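Local coordinates for protein glycoside transferase (Listeria monocytogenes, PDB 6R2M) that probably hydrolyses glycosidic bonds of an exopolysaccharide outside the cell, though it may also have transferase activity, at residues A[20-25]-A[57-62]; A[28-33]-A[299-304]; A[37-40]-A[46-49]; A[51-56]-A[70-75]; A[265-270]-A[304-309]. All blocks are in the same frame, centred on the assembly; numbering follows the deposited sequence.

How the contacts relate
All five contacts lie within one chain and gather around helices 21-29, 50-62 and 301-312. Contacts 1 and 2 share helix 21-29, their centres about 12 Å apart, and meet where Y25 packs on Y304 and Y30. Contact 3, a loop pair about 7 Å from contact 2 between centres, is tied to it by two probable backbone hydrogen bonds, Y30 with V38 and F301 with D39. Contact 4 extends helix 50-62 to helix 66-79, its centre about 10 Å from that of contact 1. Contact 5 shares Y304 with contact 2 and touches contact 4 through L55. Contacts 3 and 5 stand farthest apart, about 19 Å between centres.

Contact 1: A[20-25]-A[57-62]; sequences TSVQTY and MEYLVE
V22 lies over one face of the Y59 ring, with CG1 4.1 Å from the ring centroid in a CH-pi contact. The valine holds CG1 anti to its backbone N (chi1 166°), which sets that methyl over the ring, while CG2 reaches the phenol end, 3.2 Å from Y59 OH. The two side chains come from opposite directions, and valine's two methyls fill the space over the ring face and beside the phenol oxygen. Q23 approaches the same ring at its edge: OE1 lies near the ring plane, 3.9 Å from Y59 CE2, with the amide turned steeply against the ring. Q23 CG, beside the backbone N (chi1 -62°), rests on L60 CD2 at 3.5 Å, and the bend at chi2 turns the amide toward Y59. A water joins the polar ends, accepting from V22 N, bonding Y59 OH and giving a proton to Q23 OE1 at 2.6 Å. Q23 NE2 bonds D65 and S19, and Y59 OH bonds K312, which lets a glutamine and a tyrosine be buried with their polar groups engaged. The short axes run at 149°, 11.3 Å apart, a roughly antiparallel helix pair with a water-bridged interface in a largely helical domain.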
# COMPACT_ATOMS: atom_id res chain seq x y z
N THR A 20 1.61 -22.18 3.22
CA THR A 20 2.61 -21.69 4.14
C THR A 20 3.92 -21.31 3.48
O THR A 20 4.87 -20.98 4.19
CB THR A 20 2.89 -22.73 5.24
OG1 THR A 20 3.42 -23.91 4.63
CG2 THR A 20 1.62 -23.07 5.99
N SER A 21 4.02 -21.36 2.15
CA SER A 21 5.32 -21.21 1.50
C SER A 21 5.85 -19.79 1.62
O SER A 21 7.06 -19.59 1.80
CB SER A 21 5.21 -21.64 0.04
OG SER A 21 4.15 -20.96 -0.61
N VAL A 22 4.97 -18.79 1.50
CA VAL A 22 5.42 -17.40 1.63
C VAL A 22 5.90 -17.14 3.05
O VAL A 22 6.96 -16.53 3.26
CB VAL A 22 4.30 -16.42 1.24
CG1 VAL A 22 4.66 -15.01 1.71
CG2 VAL A 22 4.07 -16.43 -0.26
N GLN A 23 5.14 -17.61 4.05
CA GLN A 23 5.56 -17.46 5.44
C GLN A 23 6.94 -18.05 5.67
O GLN A 23 7.80 -17.43 6.31
CB GLN A 23 4.53 -18.11 6.37
CG GLN A 23 3.13 -17.49 6.28
CD GLN A 23 2.21 -18.26 5.33
OE1 GLN A 23 2.50 -18.39 4.14
NE2 GLN A 23 1.10 -18.75 5.85
N THR A 24 7.17 -19.26 5.15
CA THR A 24 8.47 -19.91 5.28
C THR A 24 9.55 -19.09 4.59
O THR A 24 10.63 -18.88 5.15
CB THR A 24 8.41 -21.31 4.69
OG1 THR A 24 7.49 -22.09 5.47
CG2 THR A 24 9.78 -22.00 4.72
N TYR A 25 9.25 -18.57 3.40
CA TYR A 25 10.22 -17.78 2.65
C TYR A 25 10.52 -16.46 3.35
O TYR A 25 11.68 -16.02 3.40
CB TYR A 25 9.69 -17.53 1.24
CG TYR A 25 10.68 -16.84 0.35
CD1 TYR A 25 11.61 -17.58 -0.37
CD2 TYR A 25 10.69 -15.46 0.23
CE1 TYR A 25 12.53 -16.95 -1.19
CE2 TYR A 25 11.61 -14.82 -0.60
CZ TYR A 25 12.52 -15.59 -1.31
OH TYR A 25 13.46 -15.00 -2.14
N MET A 57 0.88 -8.57 7.15
CA MET A 57 -0.39 -8.80 7.84
C MET A 57 -1.54 -8.97 6.85
O MET A 57 -2.39 -9.85 7.02
CB MET A 57 -0.69 -7.65 8.79
CG MET A 57 0.19 -7.69 10.02
SD MET A 57 0.12 -6.19 11.05
CE MET A 57 -1.63 -6.18 11.51
N GLU A 58 -1.58 -8.11 5.82
CA GLU A 58 -2.61 -8.22 4.79
C GLU A 58 -2.56 -9.60 4.12
O GLU A 58 -3.60 -10.26 3.96
CB GLU A 58 -2.41 -7.09 3.78
CG GLU A 58 -3.43 -7.05 2.68
CD GLU A 58 -3.25 -5.83 1.78
OE1 GLU A 58 -2.67 -4.82 2.25
OE2 GLU A 58 -3.69 -5.88 0.62
N TYR A 59 -1.37 -10.04 3.74
CA TYR A 59 -1.21 -11.36 3.13
C TYR A 59 -1.69 -12.46 4.07
O TYR A 59 -2.38 -13.39 3.63
CB TYR A 59 0.26 -11.59 2.74
CG TYR A 59 0.46 -12.94 2.11
CD1 TYR A 59 0.22 -13.13 0.75
CD2 TYR A 59 0.83 -14.04 2.87
CE1 TYR A 59 0.38 -14.36 0.15
CE2 TYR A 59 1.00 -15.30 2.29
CZ TYR A 59 0.77 -15.45 0.93
OH TYR A 59 0.90 -16.70 0.34
N LEU A 60 -1.34 -12.38 5.35
CA LEU A 60 -1.67 -13.45 6.28
C LEU A 60 -3.16 -13.60 6.49
O LEU A 60 -3.65 -14.72 6.69
CB LEU A 60 -0.94 -13.22 7.61
CG LEU A 60 0.57 -13.29 7.43
CD1 LEU A 60 1.24 -12.76 8.66
CD2 LEU A 60 1.09 -14.71 7.07
N VAL A 61 -3.92 -12.50 6.45
CA VAL A 61 -5.38 -12.62 6.49
C VAL A 61 -5.88 -13.32 5.24
O VAL A 61 -6.76 -14.19 5.30
CB VAL A 61 -6.03 -11.24 6.67
CG1 VAL A 61 -7.56 -11.35 6.56
CG2 VAL A 61 -5.65 -10.64 8.00
N GLU A 62 -5.31 -12.97 4.08
CA GLU A 62 -5.75 -13.56 2.82
C GLU A 62 -5.54 -15.07 2.81
O GLU A 62 -6.38 -15.81 2.27
CB GLU A 62 -5.02 -12.90 1.64
CG GLU A 62 -5.43 -13.40 0.27
CD GLU A 62 -6.91 -13.16 -0.04
OE1 GLU A 62 -7.49 -12.17 0.46
OE2 GLU A 62 -7.48 -13.97 -0.80
O HOH W 1 1.94 -18.86 1.60

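Contact 2: A[28-33]-A[299-304]; sequences ENYTAK and THFFDY
The Y30 ring is wedged between T299, F301 and Y304, and each partner meets a different part of it. F301 presents its edge: CD1 stands 3.5 Å above one face of the Y30 ring, offset toward the rim, and the planes are 76° apart with centroids 5.1 Å from each other. This T-shaped pair suits two aromatic residues, since the slightly positive C-H edge of one faces the pi cloud of the other. Y304 is turned differently. Its plane makes 41° with that of Y30, and Y30 CE2 sits over a face of the Y304 ring, 3.8 Å from Y304 CG. With CG beside the backbone N (chi1 -77°), Y30 extends toward the start of the facing helix, where Y30 OH donates to T299 O at 2.6 Å. The donor is tilted from the carbonyl plane, while the acceptor oxygen lies at the edge of the phenol ring. A phenol therefore fits here as both an apolar wedge and a donor to a buried backbone oxygen. Next to T299, H300 N-caps the helix, with ND1 accepting from F302 N at 2.9 Å, nearly in the imidazole plane. The aromatic cluster thus joins the C-terminal end of helix 21-29 to the N-terminal end of helix 301-312; V22, Y25 and V26 of the first helix pack around Y304, and F301 also leans on S52 of helix 50-62.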
# COMPACT_ATOMS: atom_id res chain seq x y z
N GLU A 28 12.78 -17.08 6.27
CA GLU A 28 14.14 -17.44 5.89
C GLU A 28 14.91 -16.28 5.25
O GLU A 28 16.14 -16.25 5.32
CB GLU A 28 14.12 -18.65 4.95
CG GLU A 28 15.46 -19.00 4.31
CD GLU A 28 16.40 -19.71 5.27
OE1 GLU A 28 17.63 -19.70 5.02
OE2 GLU A 28 15.91 -20.28 6.27
N ASN A 29 14.22 -15.33 4.62
CA ASN A 29 14.93 -14.38 3.78
C ASN A 29 14.70 -12.92 4.12
O ASN A 29 15.56 -12.10 3.81
CB ASN A 29 14.55 -14.58 2.31
CG ASN A 29 15.04 -15.91 1.78
OD1 ASN A 29 16.23 -16.08 1.52
ND2 ASN A 29 14.12 -16.87 1.64
N TYR A 30 13.56 -12.57 4.71
CA TYR A 30 13.25 -11.17 4.96
C TYR A 30 13.09 -10.87 6.44
O TYR A 30 12.51 -9.84 6.80
CB TYR A 30 11.97 -10.76 4.23
CG TYR A 30 12.13 -10.53 2.74
CD1 TYR A 30 12.83 -9.43 2.24
CD2 TYR A 30 11.54 -11.40 1.82
CE1 TYR A 30 12.95 -9.22 0.88
CE2 TYR A 30 11.65 -11.19 0.45
CZ TYR A 30 12.35 -10.11 -0.01
OH TYR A 30 12.45 -9.92 -1.37
N THR A 31 13.57 -11.74 7.33
CA THR A 31 13.39 -11.54 8.76
C THR A 31 14.73 -11.35 9.44
O THR A 31 15.62 -12.20 9.32
CB THR A 31 12.62 -12.71 9.39
OG1 THR A 31 11.39 -12.88 8.70
CG2 THR A 31 12.29 -12.40 10.82
N ALA A 32 14.87 -10.25 10.17
CA ALA A 32 16.06 -10.02 10.97
C ALA A 32 15.99 -10.83 12.26
O ALA A 32 14.97 -11.44 12.60
CB ALA A 32 16.21 -8.53 11.28
N LYS A 33 17.11 -10.85 13.00
CA LYS A 33 17.20 -11.68 14.20
C LYS A 33 16.15 -11.30 15.24
O LYS A 33 15.70 -12.16 16.01
CB LYS A 33 18.60 -11.57 14.81
CG LYS A 33 19.67 -12.36 14.07
CD LYS A 33 19.63 -13.84 14.44
CE LYS A 33 20.73 -14.62 13.75
NZ LYS A 33 21.99 -14.67 14.55
N THR A 299 15.32 -7.77 -4.49
CA THR A 299 13.87 -7.57 -4.54
C THR A 299 13.41 -6.94 -3.24
O THR A 299 13.39 -7.60 -2.19
CB THR A 299 13.14 -8.89 -4.77
OG1 THR A 299 13.64 -9.51 -5.96
CG2 THR A 299 11.64 -8.67 -4.94
N HIS A 300 13.01 -5.68 -3.30
CA HIS A 300 12.41 -5.03 -2.15
C HIS A 300 11.20 -5.84 -1.69
O HIS A 300 10.43 -6.34 -2.50
CB HIS A 300 11.99 -3.62 -2.54
CG HIS A 300 11.70 -2.72 -1.38
ND1 HIS A 300 10.63 -2.91 -0.54
CD2 HIS A 300 12.32 -1.59 -0.97
CE1 HIS A 300 10.62 -1.94 0.37
NE2 HIS A 300 11.63 -1.13 0.12
N PHE A 301 11.06 -5.97 -0.37
CA PHE A 301 9.90 -6.67 0.17
C PHE A 301 8.59 -6.15 -0.44
O PHE A 301 7.66 -6.93 -0.69
CB PHE A 301 9.87 -6.55 1.69
CG PHE A 301 8.84 -7.41 2.33
CD1 PHE A 301 9.05 -8.78 2.45
CD2 PHE A 301 7.64 -6.87 2.77
CE1 PHE A 301 8.07 -9.58 3.04
CE2 PHE A 301 6.67 -7.65 3.35
CZ PHE A 301 6.88 -9.02 3.49
N PHE A 302 8.50 -4.84 -0.66
CA PHE A 302 7.29 -4.26 -1.25
C PHE A 302 6.94 -4.93 -2.57
O PHE A 302 5.77 -5.24 -2.82
CB PHE A 302 7.48 -2.76 -1.48
CG PHE A 302 6.22 -2.01 -1.84
CD1 PHE A 302 5.32 -1.60 -0.86
CD2 PHE A 302 5.97 -1.63 -3.16
CE1 PHE A 302 4.19 -0.85 -1.20
CE2 PHE A 302 4.85 -0.89 -3.49
CZ PHE A 302 3.96 -0.50 -2.51
N ASP A 303 7.94 -5.18 -3.42
CA ASP A 303 7.68 -5.86 -4.69
C ASP A 303 7.34 -7.32 -4.47
O ASP A 303 6.38 -7.85 -5.04
CB ASP A 303 8.90 -5.73 -5.61
CG ASP A 303 9.07 -4.34 -6.17
OD1 ASP A 303 8.07 -3.75 -6.63
OD2 ASP A 303 10.21 -3.83 -6.15
N TYR A 304 8.13 -8.00 -3.63
CA TYR A 304 7.90 -9.41 -3.37
C TYR A 304 6.48 -9.64 -2.86
O TYR A 304 5.74 -10.47 -3.40
CB TYR A 304 8.92 -9.93 -2.36
CG TYR A 304 8.60 -11.32 -1.87
CD1 TYR A 304 8.93 -12.44 -2.62
CD2 TYR A 304 7.92 -11.51 -0.68
CE1 TYR A 304 8.59 -13.71 -2.19
CE2 TYR A 304 7.59 -12.78 -0.23
CZ TYR A 304 7.93 -13.86 -0.99
OH TYR A 304 7.59 -15.12 -0.52

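Contact 3: A[37-40]-A[46-49]; sequences IVDY and PHYL
D39 OD1 accepts from H47 N at 3.1 Å, the N-H pointing almost straight at it (165°) though it comes from above the carboxylate plane. The return bond, D39 N to H47 O at 3.2 Å, is weak and bent, so the aspartate side chain carries much of the grip. Its CG stands between the backbone N and the carbonyl carbon (chi1 53°), a turn that brings OD1 back over the partner backbone; the same oxygen takes a weak bond from Y40 N. Two waters extend the polar seam. One donates to I37 O and H47 O and accepts from L49 N, while the other joins I37 O to L49 O at 2.8 Å from each. The two segments, separated by only five residues, form an irregular, hairpin-like antiparallel pairing before helix 50-62, without regular strands, in which water and the aspartate side chain do most of the work alongside one weak backbone bond; L49 stands at the N-cap of that helix. H47 turns its ring edge toward D39, with OD2 3.6 Å from CD2, and its ND1 bonds E90. The apolar packing is carried by V38, whose CG2 lies 3.5 Å from P46 CB and 3.7 Å from Y48 CE1. The proline and the tyrosine ring give a compact apolar surface to this short branched side chain, and the Y48 hydrogen on CA points to I37 O.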
# COMPACT_ATOMS: atom_id res chain seq x y z
N ILE A 37 10.55 -7.55 9.82
CA ILE A 37 10.63 -7.74 8.38
C ILE A 37 11.45 -6.60 7.77
O ILE A 37 11.15 -5.42 7.99
CB ILE A 37 9.22 -7.80 7.76
CG1 ILE A 37 8.33 -8.79 8.53
CG2 ILE A 37 9.29 -8.14 6.26
CD1 ILE A 37 8.88 -10.18 8.62
N VAL A 38 12.48 -6.96 6.99
CA VAL A 38 13.42 -6.01 6.40
C VAL A 38 13.08 -5.78 4.93
O VAL A 38 12.42 -6.60 4.28
CB VAL A 38 14.87 -6.50 6.58
CG1 VAL A 38 15.16 -7.62 5.60
CG2 VAL A 38 15.85 -5.35 6.44
N ASP A 39 13.54 -4.64 4.39
CA ASP A 39 13.22 -4.30 3.01
C ASP A 39 14.03 -5.11 2.01
O ASP A 39 13.50 -5.51 0.96
CB ASP A 39 13.38 -2.78 2.76
CG ASP A 39 14.75 -2.22 3.17
OD1 ASP A 39 15.52 -2.86 3.91
OD2 ASP A 39 15.03 -1.08 2.74
N TYR A 40 15.32 -5.35 2.29
CA TYR A 40 16.16 -6.21 1.46
C TYR A 40 16.97 -7.12 2.37
O TYR A 40 17.44 -6.69 3.42
CB TYR A 40 17.14 -5.41 0.60
CG TYR A 40 16.56 -4.41 -0.37
CD1 TYR A 40 16.22 -4.78 -1.67
CD2 TYR A 40 16.39 -3.09 0.00
CE1 TYR A 40 15.72 -3.84 -2.56
CE2 TYR A 40 15.89 -2.15 -0.87
CZ TYR A 40 15.55 -2.53 -2.15
OH TYR A 40 15.05 -1.58 -3.01
N PRO A 46 19.57 -1.37 6.23
CA PRO A 46 18.26 -2.02 6.33
C PRO A 46 17.22 -1.10 6.95
O PRO A 46 17.52 -0.28 7.81
CB PRO A 46 18.53 -3.22 7.25
CG PRO A 46 19.67 -2.76 8.11
CD PRO A 46 20.51 -1.87 7.24
N HIS A 47 15.98 -1.28 6.50
CA HIS A 47 14.84 -0.55 7.05
C HIS A 47 13.76 -1.54 7.43
O HIS A 47 13.41 -2.42 6.63
CB HIS A 47 14.31 0.47 6.06
CG HIS A 47 15.28 1.56 5.77
ND1 HIS A 47 15.48 2.62 6.63
CD2 HIS A 47 16.13 1.75 4.73
CE1 HIS A 47 16.40 3.43 6.12
NE2 HIS A 47 16.81 2.92 4.97
N TYR A 48 13.22 -1.39 8.64
CA TYR A 48 12.17 -2.25 9.17
C TYR A 48 10.88 -1.44 9.15
O TYR A 48 10.55 -0.75 10.11
CB TYR A 48 12.53 -2.73 10.58
CG TYR A 48 13.94 -3.26 10.64
CD1 TYR A 48 14.27 -4.48 10.07
CD2 TYR A 48 14.94 -2.51 11.24
CE1 TYR A 48 15.58 -4.95 10.10
CE2 TYR A 48 16.24 -2.98 11.28
CZ TYR A 48 16.55 -4.19 10.71
OH TYR A 48 17.85 -4.66 10.76
N LEU A 49 10.15 -1.56 8.04
CA LEU A 49 9.10 -0.61 7.67
C LEU A 49 7.73 -1.03 8.19
O LEU A 49 7.37 -2.21 8.14
CB LEU A 49 9.02 -0.48 6.14
CG LEU A 49 10.32 -0.04 5.45
CD1 LEU A 49 10.22 -0.26 3.95
CD2 LEU A 49 10.57 1.43 5.73
O HOH W 2 10.89 -3.53 6.06
O HOH W 3 8.83 -4.37 9.22

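Contact 4: A[51-56]-A[70-75]; sequences ESIGLY and QEQVSH
Q72 fits between I53 and Y56, one helical turn apart on the opposing helix. Its chain bends at chi2 (-53°), which folds the amide back against the facing helix: OE1 comes to 3.4 Å from I53 CG1, and CD to 3.6 Å from Y56 CD2. NE2 lies along the same side of the tyrosine, 3.7 Å from CE2. The amide and ring planes are 63° apart and the side chains cross at about a right angle, so the amide does not lie flat on the ring, and the contact is van der Waals packing. I53, with CG1 anti to its backbone N, extends straight toward helix 66-79, where CD1 meets Q72 O at 3.5 Å and H75 CB at 4.1 Å. A long, slender isoleucine branch suits the reach to the opposing backbone, while the flexible glutamine lays CG and the amide against Y56 and turns OE1 to I53. In the next shell, I37 from the loop before helix 50-62 touches Q72, L76 packs on I53, and T68 packs on Y56. The short axes are 10.3 Å apart and nearly antiparallel, at 158°. Helix 50-62 packs on helix 66-79 here and on helix 301-312 through S52 and L55, with helix 100-116 also touching E51, L55 and V73.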
# COMPACT_ATOMS: atom_id res chain seq x y z
N GLU A 51 5.27 -0.30 6.55
CA GLU A 51 4.73 -0.74 5.28
C GLU A 51 4.87 -2.24 5.11
O GLU A 51 3.91 -2.94 4.73
CB GLU A 51 5.46 0.01 4.17
CG GLU A 51 5.12 -0.42 2.77
CD GLU A 51 5.94 0.36 1.77
OE1 GLU A 51 7.11 -0.02 1.55
OE2 GLU A 51 5.43 1.35 1.24
N SER A 52 6.06 -2.77 5.41
CA SER A 52 6.32 -4.19 5.21
C SER A 52 5.49 -5.05 6.16
O SER A 52 4.87 -6.03 5.72
CB SER A 52 7.80 -4.50 5.37
OG SER A 52 8.57 -3.71 4.49
N ILE A 53 5.48 -4.72 7.46
CA ILE A 53 4.71 -5.55 8.39
C ILE A 53 3.22 -5.46 8.07
O ILE A 53 2.51 -6.47 8.14
CB ILE A 53 5.03 -5.19 9.87
CG1 ILE A 53 4.40 -6.22 10.82
CG2 ILE A 53 4.55 -3.78 10.23
CD1 ILE A 53 4.86 -6.05 12.28
N GLY A 54 2.74 -4.29 7.65
CA GLY A 54 1.34 -4.18 7.28
C GLY A 54 0.99 -5.00 6.05
O GLY A 54 -0.09 -5.61 5.98
N LEU A 55 1.87 -5.03 5.06
CA LEU A 55 1.62 -5.84 3.87
C LEU A 55 1.66 -7.33 4.21
O LEU A 55 0.84 -8.11 3.71
CB LEU A 55 2.65 -5.52 2.78
CG LEU A 55 2.40 -4.22 2.03
CD1 LEU A 55 3.69 -3.78 1.37
CD2 LEU A 55 1.28 -4.40 1.01
N TYR A 56 2.58 -7.73 5.08
CA TYR A 56 2.61 -9.11 5.52
C TYR A 56 1.35 -9.47 6.28
O TYR A 56 0.77 -10.54 6.06
CB TYR A 56 3.86 -9.34 6.36
CG TYR A 56 4.22 -10.79 6.61
CD1 TYR A 56 3.95 -11.78 5.67
CD2 TYR A 56 4.84 -11.14 7.79
CE1 TYR A 56 4.30 -13.11 5.92
CE2 TYR A 56 5.18 -12.46 8.06
CZ TYR A 56 4.91 -13.43 7.12
OH TYR A 56 5.27 -14.73 7.40
N GLN A 70 -1.05 -13.16 14.40
CA GLN A 70 -0.89 -12.70 15.77
C GLN A 70 0.58 -12.48 16.12
O GLN A 70 0.91 -11.56 16.87
CB GLN A 70 -1.54 -13.69 16.74
CG GLN A 70 -1.31 -13.40 18.23
CD GLN A 70 -1.77 -12.02 18.66
OE1 GLN A 70 -2.81 -11.55 18.23
NE2 GLN A 70 -0.99 -11.37 19.51
N GLU A 71 1.48 -13.30 15.56
CA GLU A 71 2.91 -13.07 15.80
C GLU A 71 3.31 -11.70 15.28
O GLU A 71 4.08 -10.99 15.93
CB GLU A 71 3.75 -14.16 15.14
CG GLU A 71 3.75 -15.45 15.95
CD GLU A 71 4.22 -16.63 15.15
OE1 GLU A 71 4.54 -16.45 13.96
OE2 GLU A 71 4.25 -17.75 15.72
N GLN A 72 2.76 -11.31 14.12
CA GLN A 72 3.03 -9.99 13.58
C GLN A 72 2.41 -8.89 14.44
O GLN A 72 3.03 -7.85 14.64
CB GLN A 72 2.52 -9.90 12.14
CG GLN A 72 3.29 -10.85 11.22
CD GLN A 72 4.80 -10.64 11.32
OE1 GLN A 72 5.29 -9.54 11.07
NE2 GLN A 72 5.53 -11.70 11.66
N VAL A 73 1.18 -9.10 14.94
CA VAL A 73 0.57 -8.09 15.81
C VAL A 73 1.44 -7.86 17.03
O VAL A 73 1.60 -6.72 17.49
CB VAL A 73 -0.87 -8.49 16.21
CG1 VAL A 73 -1.45 -7.51 17.23
CG2 VAL A 73 -1.76 -8.53 15.00
N SER A 74 2.04 -8.93 17.57
CA SER A 74 2.93 -8.79 18.72
C SER A 74 4.16 -7.97 18.38
O SER A 74 4.57 -7.10 19.16
CB SER A 74 3.34 -10.17 19.24
OG SER A 74 2.26 -10.75 19.95
N HIS A 75 4.78 -8.23 17.22
CA HIS A 75 5.92 -7.42 16.80
C HIS A 75 5.51 -5.98 16.57
O HIS A 75 6.26 -5.04 16.88
CB HIS A 75 6.56 -7.98 15.52
CG HIS A 75 7.29 -9.26 15.71
ND1 HIS A 75 8.28 -9.43 16.66
CD2 HIS A 75 7.19 -10.45 15.07
CE1 HIS A 75 8.74 -10.67 16.60
NE2 HIS A 75 8.10 -11.31 15.64

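Contact 5: A[265-270]-A[304-309]; sequences YAFLTQ and YINKEI
The van der Waals contacts set the carbons of A266 and F267 against oxygens of N306. A266 CB lies 3.8 Å from N306 O, and its small methyl lets the backbones approach closely: A266 CA and K307 CA are 5.8 Å apart. F267 uses its ring edge, with CE1 3.5 Å from N306 OD1; the oxygen lies near the ring plane, where weakly positive ring hydrogens face it. The ring and amide planes are 76° apart. Polar links run through one water, which donates to N306 OD1 at 2.7 Å and accepts a weak bond from Q270 NE2. N306 ND2 bonds F302 O one turn back, so both ends of this buried amide are engaged. Within helix 262-274, T269 OG1 donates to Y265 O at 2.8 Å, sharing that oxygen with T269 N from the other face of the carbonyl plane. Helix 262-274 thus packs on helix 301-312, while helix 209-223 covers F267, helix 278-290 meets A266, and helix 50-62 brings L55 to N306.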
# COMPACT_ATOMS: atom_id res chain seq x y z
N TYR A 265 3.02 -3.58 -11.92
CA TYR A 265 2.14 -4.57 -12.56
C TYR A 265 1.13 -5.16 -11.58
O TYR A 265 0.00 -5.47 -11.99
CB TYR A 265 2.98 -5.68 -13.19
CG TYR A 265 3.66 -5.22 -14.47
CD1 TYR A 265 2.96 -4.49 -15.42
CD2 TYR A 265 4.99 -5.54 -14.72
CE1 TYR A 265 3.57 -4.06 -16.60
CE2 TYR A 265 5.62 -5.12 -15.91
CZ TYR A 265 4.89 -4.39 -16.84
OH TYR A 265 5.50 -3.98 -18.00
N ALA A 266 1.49 -5.31 -10.30
CA ALA A 266 0.50 -5.76 -9.33
C ALA A 266 -0.64 -4.76 -9.21
O ALA A 266 -1.83 -5.14 -9.25
CB ALA A 266 1.16 -5.99 -7.97
N PHE A 267 -0.31 -3.47 -9.14
CA PHE A 267 -1.36 -2.46 -9.00
C PHE A 267 -2.13 -2.27 -10.30
O PHE A 267 -3.33 -2.00 -10.24
CB PHE A 267 -0.77 -1.15 -8.52
CG PHE A 267 -0.17 -1.23 -7.15
CD1 PHE A 267 -0.56 -2.22 -6.26
CD2 PHE A 267 0.80 -0.33 -6.75
CE1 PHE A 267 0.00 -2.30 -5.00
CE2 PHE A 267 1.37 -0.40 -5.50
CZ PHE A 267 0.97 -1.39 -4.61
N LEU A 268 -1.48 -2.40 -11.46
CA LEU A 268 -2.22 -2.37 -12.73
C LEU A 268 -3.23 -3.50 -12.81
O LEU A 268 -4.36 -3.31 -13.28
CB LEU A 268 -1.26 -2.48 -13.91
CG LEU A 268 -0.60 -1.19 -14.36
CD1 LEU A 268 0.56 -1.55 -15.26
CD2 LEU A 268 -1.63 -0.35 -15.11
N THR A 269 -2.83 -4.71 -12.39
CA THR A 269 -3.74 -5.84 -12.41
C THR A 269 -4.96 -5.57 -11.53
O THR A 269 -6.10 -5.78 -11.96
CB THR A 269 -2.98 -7.09 -11.98
OG1 THR A 269 -1.93 -7.32 -12.94
CG2 THR A 269 -3.90 -8.30 -11.92
N GLN A 270 -4.72 -5.05 -10.32
CA GLN A 270 -5.82 -4.66 -9.43
C GLN A 270 -6.70 -3.59 -10.05
O GLN A 270 -7.93 -3.65 -9.98
CB GLN A 270 -5.28 -4.16 -8.09
CG GLN A 270 -4.48 -5.19 -7.33
CD GLN A 270 -3.79 -4.60 -6.11
OE1 GLN A 270 -4.27 -3.65 -5.51
NE2 GLN A 270 -2.65 -5.17 -5.74
N TYR A 304 8.13 -8.00 -3.63
CA TYR A 304 7.90 -9.41 -3.37
C TYR A 304 6.48 -9.64 -2.86
O TYR A 304 5.74 -10.47 -3.40
CB TYR A 304 8.92 -9.93 -2.36
CG TYR A 304 8.60 -11.32 -1.87
CD1 TYR A 304 8.93 -12.44 -2.62
CD2 TYR A 304 7.92 -11.51 -0.68
CE1 TYR A 304 8.59 -13.71 -2.19
CE2 TYR A 304 7.59 -12.78 -0.23
CZ TYR A 304 7.93 -13.86 -0.99
OH TYR A 304 7.59 -15.12 -0.52
N ILE A 305 6.07 -8.88 -1.85
CA ILE A 305 4.84 -9.23 -1.16
C ILE A 305 3.62 -8.74 -1.92
O ILE A 305 2.56 -9.37 -1.85
CB ILE A 305 4.85 -8.70 0.29
CG1 ILE A 305 3.78 -9.40 1.13
CG2 ILE A 305 4.71 -7.17 0.35
CD1 ILE A 305 4.09 -10.87 1.42
N ASN A 306 3.72 -7.63 -2.66
CA ASN A 306 2.57 -7.22 -3.46
C ASN A 306 2.34 -8.17 -4.63
O ASN A 306 1.18 -8.38 -5.02
CB ASN A 306 2.75 -5.78 -3.97
CG ASN A 306 2.26 -4.75 -2.96
OD1 ASN A 306 1.08 -4.69 -2.66
ND2 ASN A 306 3.17 -3.96 -2.42
N LYS A 307 3.39 -8.79 -5.16
CA LYS A 307 3.16 -9.83 -6.14
C LYS A 307 2.42 -11.01 -5.50
O LYS A 307 1.42 -11.49 -6.05
CB LYS A 307 4.48 -10.27 -6.79
CG LYS A 307 4.31 -11.46 -7.73
CD LYS A 307 5.55 -11.69 -8.57
CE LYS A 307 5.34 -12.87 -9.49
NZ LYS A 307 6.49 -13.17 -10.39
N GLU A 308 2.85 -11.44 -4.30
CA GLU A 308 2.19 -12.58 -3.67
C GLU A 308 0.74 -12.26 -3.33
O GLU A 308 -0.15 -13.09 -3.55
CB GLU A 308 2.94 -13.01 -2.41
CG GLU A 308 4.34 -13.53 -2.68
CD GLU A 308 4.36 -14.70 -3.66
OE1 GLU A 308 3.42 -15.51 -3.66
OE2 GLU A 308 5.35 -14.80 -4.42
N ILE A 309 0.48 -11.05 -2.80
CA ILE A 309 -0.90 -10.69 -2.47
C ILE A 309 -1.77 -10.67 -3.72
O ILE A 309 -2.88 -11.22 -3.73
CB ILE A 309 -0.95 -9.33 -1.76
CG1 ILE A 309 -0.27 -9.40 -0.40
CG2 ILE A 309 -2.42 -8.84 -1.63
CD1 ILE A 309 -0.06 -8.05 0.23
O HOH W 4 -1.04 -6.16 -3.54